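Side-chain contacts in putative PadR-family transcriptional regulatory protein (Bacteroides fragilis, PDB 5H20), which probably binds DNA as a dimeric transcriptional regulator through the winged helix-turn-helix domain of the PadR family: residues 18-23 against 54-59; 28-33 against 47-52. All blocks are in the same frame, centred on the assembly; numbering follows the deposited sequence. Where two conformers were deposited one is given.

Contact 1. Residues 18-23 against 54-59; sequences CIMLLL and TRLKND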
loop_
_atom_site.group_PDB
_atom_site.type_symbol
_atom_site.label_atom_id
_atom_site.label_comp_id
_atom_site.label_asym_id
_atom_site.label_seq_id
_atom_site.Cartn_x
_atom_site.Cartn_y
_atom_site.Cartn_z
ATOM N N CYS A 18 -3.079 2.999 7.500
ATOM C CA CYS A 18 -3.672 4.117 8.221
ATOM C C CYS A 18 -4.130 3.728 9.638
ATOM O O CYS A 18 -3.919 4.488 10.591
ATOM C CB CYS A 18 -4.838 4.679 7.407
ATOM S SG CYS A 18 -5.551 6.177 8.101
ATOM N N ILE A 19 -4.741 2.547 9.763
ATOM C CA ILE A 19 -5.140 1.979 11.056
ATOM C C ILE A 19 -3.906 1.764 11.964
ATOM O O ILE A 19 -3.906 2.187 13.138
ATOM C CB ILE A 19 -5.918 0.644 10.892
ATOM C CG1 ILE A 19 -7.256 0.854 10.188
ATOM C CG2 ILE A 19 -6.168 -0.021 12.244
ATOM C CD1 ILE A 19 -7.830 -0.418 9.589
ATOM N N MET A 20 -2.867 1.125 11.407
ATOM C CA MET A 20 -1.621 0.868 12.144
ATOM C C MET A 20 -0.944 2.173 12.549
ATOM O O MET A 20 -0.450 2.289 13.682
ATOM C CB MET A 20 -0.669 -0.009 11.340
ATOM C CG MET A 20 -1.141 -1.441 11.195
ATOM S SD MET A 20 0.118 -2.492 10.455
ATOM C CE MET A 20 -0.153 -2.164 8.712
ATOM N N LEU A 21 -0.950 3.147 11.631
ATOM C CA LEU A 21 -0.503 4.515 11.922
ATOM C C LEU A 21 -1.235 5.142 13.106
ATOM O O LEU A 21 -0.590 5.608 14.045
ATOM C CB LEU A 21 -0.626 5.435 10.696
ATOM C CG LEU A 21 0.640 6.014 10.068
ATOM C CD1 LEU A 21 0.243 7.072 9.052
ATOM C CD2 LEU A 21 1.581 6.632 11.098
ATOM N N LEU A 22 -2.570 5.135 13.061
ATOM C CA LEU A 22 -3.409 5.713 14.125
ATOM C C LEU A 22 -3.277 4.996 15.473
ATOM O O LEU A 22 -3.385 5.630 16.519
ATOM C CB LEU A 22 -4.881 5.827 13.688
ATOM C CG LEU A 22 -5.248 6.829 12.569
ATOM C CD1 LEU A 22 -6.585 6.478 11.928
ATOM C CD2 LEU A 22 -5.263 8.276 13.043
ATOM N N LEU A 23 -2.997 3.694 15.442
ATOM C CA LEU A 23 -2.858 2.899 16.670
ATOM C C LEU A 23 -1.460 2.904 17.304
ATOM O O LEU A 23 -1.297 2.469 18.446
ATOM C CB LEU A 23 -3.359 1.464 16.446
ATOM C CG LEU A 23 -4.881 1.295 16.412
ATOM C CD1 LEU A 23 -5.229 -0.074 15.875
ATOM C CD2 LEU A 23 -5.555 1.497 17.771
ATOM N N THR A 54 -10.136 -6.965 11.951
ATOM C CA THR A 54 -10.167 -8.421 12.072
ATOM C C THR A 54 -8.999 -9.065 11.301
ATOM O O THR A 54 -8.316 -9.936 11.857
ATOM C CB THR A 54 -11.562 -8.994 11.677
ATOM O OG1 THR A 54 -12.549 -8.506 12.596
ATOM C CG2 THR A 54 -11.596 -10.527 11.717
ATOM N N ARG A 55 -8.750 -8.594 10.071
ATOM C CA ARG A 55 -7.657 -9.092 9.227
ATOM C C ARG A 55 -6.277 -8.832 9.849
ATOM O O ARG A 55 -5.412 -9.705 9.843
ATOM C CB ARG A 55 -7.742 -8.477 7.826
ATOM C CG ARG A 55 -7.180 -9.353 6.722
ATOM C CD ARG A 55 -7.474 -8.762 5.354
ATOM N NE ARG A 55 -8.892 -8.449 5.184
ATOM C CZ ARG A 55 -9.504 -8.399 4.007
ATOM N NH1 ARG A 55 -8.821 -8.653 2.901
ATOM N NH2 ARG A 55 -10.796 -8.106 3.936
ATOM N N LEU A 56 -6.091 -7.621 10.384
ATOM C CA LEU A 56 -4.844 -7.221 11.054
ATOM C C LEU A 56 -4.626 -7.968 12.381
ATOM O O LEU A 56 -3.486 -8.354 12.686
ATOM C CB LEU A 56 -4.772 -5.699 11.259
ATOM C CG LEU A 56 -4.649 -4.741 10.052
ATOM C CD1 LEU A 56 -5.263 -3.385 10.368
ATOM C CD2 LEU A 56 -3.212 -4.570 9.571
ATOM N N LYS A 57 -5.705 -8.176 13.152
ATOM C CA LYS A 57 -5.645 -9.010 14.370
ATOM C C LYS A 57 -5.261 -10.455 14.044
ATOM O O LYS A 57 -4.448 -11.052 14.756
ATOM C CB LYS A 57 -6.966 -8.978 15.171
ATOM C CG LYS A 57 -7.132 -10.160 16.130
ATOM C CD LYS A 57 -8.577 -10.488 16.471
ATOM C CE LYS A 57 -9.407 -10.986 15.292
ATOM N NZ LYS A 57 -9.663 -12.458 15.389
ATOM N N ASN A 58 -5.858 -10.998 12.980
ATOM C CA ASN A 58 -5.611 -12.378 12.548
ATOM C C ASN A 58 -4.168 -12.639 12.131
ATOM O O ASN A 58 -3.657 -13.739 12.321
ATOM C CB ASN A 58 -6.588 -12.797 11.438
ATOM C CG ASN A 58 -7.966 -13.170 11.973
ATOM O OD1 ASN A 58 -8.167 -13.310 13.183
ATOM N ND2 ASN A 58 -8.923 -13.338 11.070
ATOM N N ASP A 59 -3.522 -11.615 11.582
ATOM C CA ASP A 59 -2.100 -11.670 11.258
ATOM C C ASP A 59 -1.218 -11.175 12.426
ATOM O O ASP A 59 -0.017 -10.951 12.255
ATOM C CB ASP A 59 -1.815 -10.892 9.962
ATOM C CG ASP A 59 -0.449 -11.216 9.369
ATOM O OD1 ASP A 59 0.008 -12.375 9.488
ATOM O OD2 ASP A 59 0.179 -10.308 8.789
#
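Leu56 reaches from helix 46-58 to helix 5-23 and sets one methyl against each of two neighbouring residues there. Its CD1 meets Ile19, lying 4.0 Å from Ile19 CG2 and equally near Ile19 CD1, so that this methyl rests against both branches of the isoleucine. Its CD2 takes the other neighbour, 4.0 Å from Met20 CE and in similar reach of Met20 SD. Both pairs meet at a slant, and the contact is wholly apolar, with no hydrogen bond passing between the segments. Ile19 aims its CB at the opposing helix. Met20 does not; its chain runs extended through chi2 and bends about CG-SD (chi3 -83°), so that CG, SD and CE curve round Leu56 CD2 at nearly equal distances. The backbones stay well apart, Met20 CA and Leu56 CA being 8.8 Å from each other, and the gap is bridged by these three buried side chains. They belong to the hydrophobic core of the winged helix-turn-helix domain, where helix 5-23 packs against helix 46-58, the helix expected by analogy with this fold to be the recognition helix. Leu62, on the first strand of the wing, touches both Ile19 and Leu56, and the backbones of Leu56 and Leu62 are hydrogen-bonded. Phe87, Leu88 and Leu91 of helix 82-97 pack on Met20, as does Met10 of the second subunit, so the methionine lies where the domain core meets the dimer interface. Helix 46-58 ends just beyond, and Asp59 OD1 there accepts a hydrogen bond from Asp4 N of the second subunit.

Contact 2. Residues 28-33 against 47-52; sequences AYASDI and GTLYPL. With GLC (alpha-D-glucopyranose), chain E.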
loop_
_atom_site.group_PDB
_atom_site.type_symbol
_atom_site.label_atom_id
_atom_site.label_comp_id
_atom_site.label_asym_id
_atom_site.label_seq_id
_atom_site.Cartn_x
_atom_site.Cartn_y
_atom_site.Cartn_z
ATOM N N ALA A 28 -6.929 2.148 21.030
ATOM C CA ALA A 28 -8.224 2.760 20.713
ATOM C C ALA A 28 -9.328 1.756 20.404
ATOM O O ALA A 28 -9.058 0.652 19.925
ATOM C CB ALA A 28 -8.074 3.739 19.551
ATOM N N TYR A 29 -10.562 2.157 20.709
ATOM C CA TYR A 29 -11.764 1.494 20.222
ATOM C C TYR A 29 -11.906 1.836 18.740
ATOM O O TYR A 29 -11.429 2.892 18.283
ATOM C CB TYR A 29 -13.014 1.971 20.986
ATOM C CG TYR A 29 -13.014 1.761 22.504
ATOM C CD1 TYR A 29 -13.182 0.483 23.064
ATOM C CD2 TYR A 29 -12.879 2.845 23.374
ATOM C CE1 TYR A 29 -13.195 0.299 24.445
ATOM C CE2 TYR A 29 -12.887 2.667 24.757
ATOM C CZ TYR A 29 -13.053 1.395 25.281
ATOM O OH TYR A 29 -13.055 1.216 26.642
ATOM N N ALA A 30 -12.549 0.947 17.985
ATOM C CA ALA A 30 -12.907 1.213 16.592
ATOM C C ALA A 30 -13.562 2.594 16.376
ATOM O O ALA A 30 -13.223 3.297 15.425
ATOM C CB ALA A 30 -13.791 0.097 16.048
ATOM N N SER A 31 -14.480 2.959 17.273
ATOM C CA SER A 31 -15.103 4.290 17.334
ATOM C C SER A 31 -14.120 5.452 17.510
ATOM O O SER A 31 -14.405 6.558 17.058
ATOM C CB SER A 31 -16.155 4.343 18.446
ATOM O OG SER A 31 -15.587 3.935 19.693
ATOM N N ASP A 32 -12.987 5.219 18.181
ATOM C CA ASP A 32 -11.951 6.258 18.286
ATOM C C ASP A 32 -11.236 6.414 16.953
ATOM O O ASP A 32 -10.897 7.527 16.564
ATOM C CB ASP A 32 -10.922 5.959 19.390
ATOM C CG ASP A 32 -11.552 5.783 20.758
ATOM O OD1 ASP A 32 -12.460 6.574 21.093
ATOM O OD2 ASP A 32 -11.124 4.864 21.507
ATOM N N ILE A 33 -10.996 5.286 16.284
ATOM C CA ILE A 33 -10.359 5.253 14.970
ATOM C C ILE A 33 -11.232 5.995 13.957
ATOM O O ILE A 33 -10.736 6.885 13.264
ATOM C CB ILE A 33 -10.025 3.814 14.491
ATOM C CG1 ILE A 33 -8.933 3.207 15.377
ATOM C CG2 ILE A 33 -9.571 3.813 13.024
ATOM C CD1 ILE A 33 -8.800 1.700 15.270
ATOM N N GLY A 47 -18.727 -1.111 8.254
ATOM C CA GLY A 47 -18.624 -2.118 7.188
ATOM C C GLY A 47 -17.256 -2.211 6.517
ATOM O O GLY A 47 -16.850 -3.297 6.089
ATOM N N THR A 48 -16.554 -1.076 6.425
ATOM C CA THR A 48 -15.212 -1.007 5.836
ATOM C C THR A 48 -14.128 -1.292 6.903
ATOM O O THR A 48 -13.247 -2.129 6.692
ATOM C CB THR A 48 -14.952 0.363 5.149
ATOM O OG1 THR A 48 -15.997 0.664 4.203
ATOM C CG2 THR A 48 -13.611 0.382 4.428
ATOM N N LEU A 49 -14.224 -0.607 8.045
ATOM C CA LEU A 49 -13.228 -0.674 9.109
ATOM C C LEU A 49 -13.137 -2.051 9.802
ATOM O O LEU A 49 -12.041 -2.583 9.980
ATOM C CB LEU A 49 -13.504 0.419 10.154
ATOM C CG LEU A 49 -12.436 1.104 11.031
ATOM C CD1 LEU A 49 -12.853 1.063 12.493
ATOM C CD2 LEU A 49 -11.030 0.550 10.892
ATOM N N TYR A 50 -14.287 -2.617 10.168
ATOM C CA TYR A 50 -14.343 -3.845 10.983
ATOM C C TYR A 50 -13.592 -5.054 10.381
ATOM O O TYR A 50 -12.804 -5.676 11.112
ATOM C CB TYR A 50 -15.789 -4.198 11.388
ATOM C CG TYR A 50 -16.431 -3.275 12.424
ATOM C CD1 TYR A 50 -15.789 -2.097 12.863
ATOM C CD2 TYR A 50 -17.695 -3.568 12.958
ATOM C CE1 TYR A 50 -16.375 -1.260 13.804
ATOM C CE2 TYR A 50 -18.288 -2.727 13.903
ATOM C CZ TYR A 50 -17.619 -1.573 14.317
ATOM O OH TYR A 50 -18.176 -0.717 15.242
ATOM N N PRO A 51 -13.805 -5.379 9.070
ATOM C CA PRO A 51 -13.068 -6.517 8.495
ATOM C C PRO A 51 -11.553 -6.336 8.413
ATOM O O PRO A 51 -10.826 -7.329 8.423
ATOM C CB PRO A 51 -13.657 -6.658 7.081
ATOM C CG PRO A 51 -14.989 -5.989 7.146
ATOM C CD PRO A 51 -14.781 -4.843 8.093
ATOM N N LEU A 52 -11.081 -5.094 8.330
ATOM C CA LEU A 52 -9.638 -4.819 8.274
ATOM C C LEU A 52 -8.979 -4.978 9.647
ATOM O O LEU A 52 -7.878 -5.559 9.760
ATOM C CB LEU A 52 -9.383 -3.432 7.689
ATOM C CG LEU A 52 -9.221 -3.210 6.175
ATOM C CD1 LEU A 52 -9.869 -4.232 5.241
ATOM C CD2 LEU A 52 -9.645 -1.800 5.835
HETATM C C1 GLC E . -17.346 -0.299 20.000
HETATM C C2 GLC E . -15.852 -0.108 19.735
HETATM C C3 GLC E . -15.198 -1.243 18.934
HETATM C C4 GLC E . -15.857 -2.620 19.061
HETATM C C5 GLC E . -17.393 -2.583 18.982
HETATM C C6 GLC E . -18.014 -3.570 19.974
HETATM O O1 GLC E . -17.988 0.972 19.865
HETATM O O2 GLC E . -15.657 1.115 19.018
HETATM O O3 GLC E . -13.817 -1.348 19.302
HETATM O O4 GLC E . -15.374 -3.461 18.004
HETATM O O5 GLC E . -17.960 -1.251 19.105
HETATM O O6 GLC E . -17.854 -4.908 19.480
#
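Ala30 CB packs against Leu49 and Tyr50, two consecutive residues of helix 46-58, on the helix-turn-helix part of the winged-helix domain, where helix 30-39 starts beside what is probably the recognition helix. The methyl is 3.8 Å from Leu49 CD1 and 3.7 Å from Tyr50 CE1, approaching the tyrosine ring obliquely. From its CB, which points at helix 30-39, Leu49 extends with CG anti to the backbone N (chi1 -151°), and its two methyls divide the work: CD1 reaches Ala30, touching the carbonyl O as well as CB, while CD2 lies 4.2 Å from Ile33 CG2, one turn further along. Leu53 packs on both Ala30 and Ile33 and extends this apolar patch. Tyr50 does not aim its CB at helix 30-39, but its ring carries CE1 to Ala30 and sets OH against one face of a bound alpha-D-glucopyranose, 3.9 Å from the ring oxygen O5 and too far for a hydrogen bond. The sugar sits over the start of helix 30-39, where successive backbone N-H groups grip it. Ala30 N donates to sugar O3. Ser31 N donates to sugar O2 at 2.8 Å, with an N-H...O angle of 167°. Ser31 OG also hydrogen-bonds O2, with either hydroxyl able to donate, so two bonds from one residue hold that oxygen. Arg75, Lys76 and Tyr78 from the wing also line the pocket, Lys76 through its carbonyl O. Tyr29, at the N-cap position, turns its ring edge to O3 of the sugar. The carbonyl O of Tyr29 takes the amides of Asp32 and Ile33, and Tyr29 N donates to Asp32 OD2 at 2.9 Å, on the anti side of the carboxylate and 34° out of its plane.

How the contacts relate
The two contacts are neighbours in one winged helix-turn-helix domain, their centres about 9 Å apart. Helix 46-58 serves both: its C-terminal part packs on helix 5-23 in contact 1, while its earlier turns meet helix 30-39 in contact 2. In sequence, 28-33 and 47-52 both fall between 18-23 and 54-59, so contact 2 lies within the span that contact 1 brings together. Ile19 CD1 joins them, 3.6 Å from Leu49 CD2, and Leu23 continues the seam to Ala28 and Ile33. The three helices thus share one apolar core, with contact 1 near the dimer interface and contact 2 beside the pocket, between the helices and the wing, that holds the glucopyranose in this crystal.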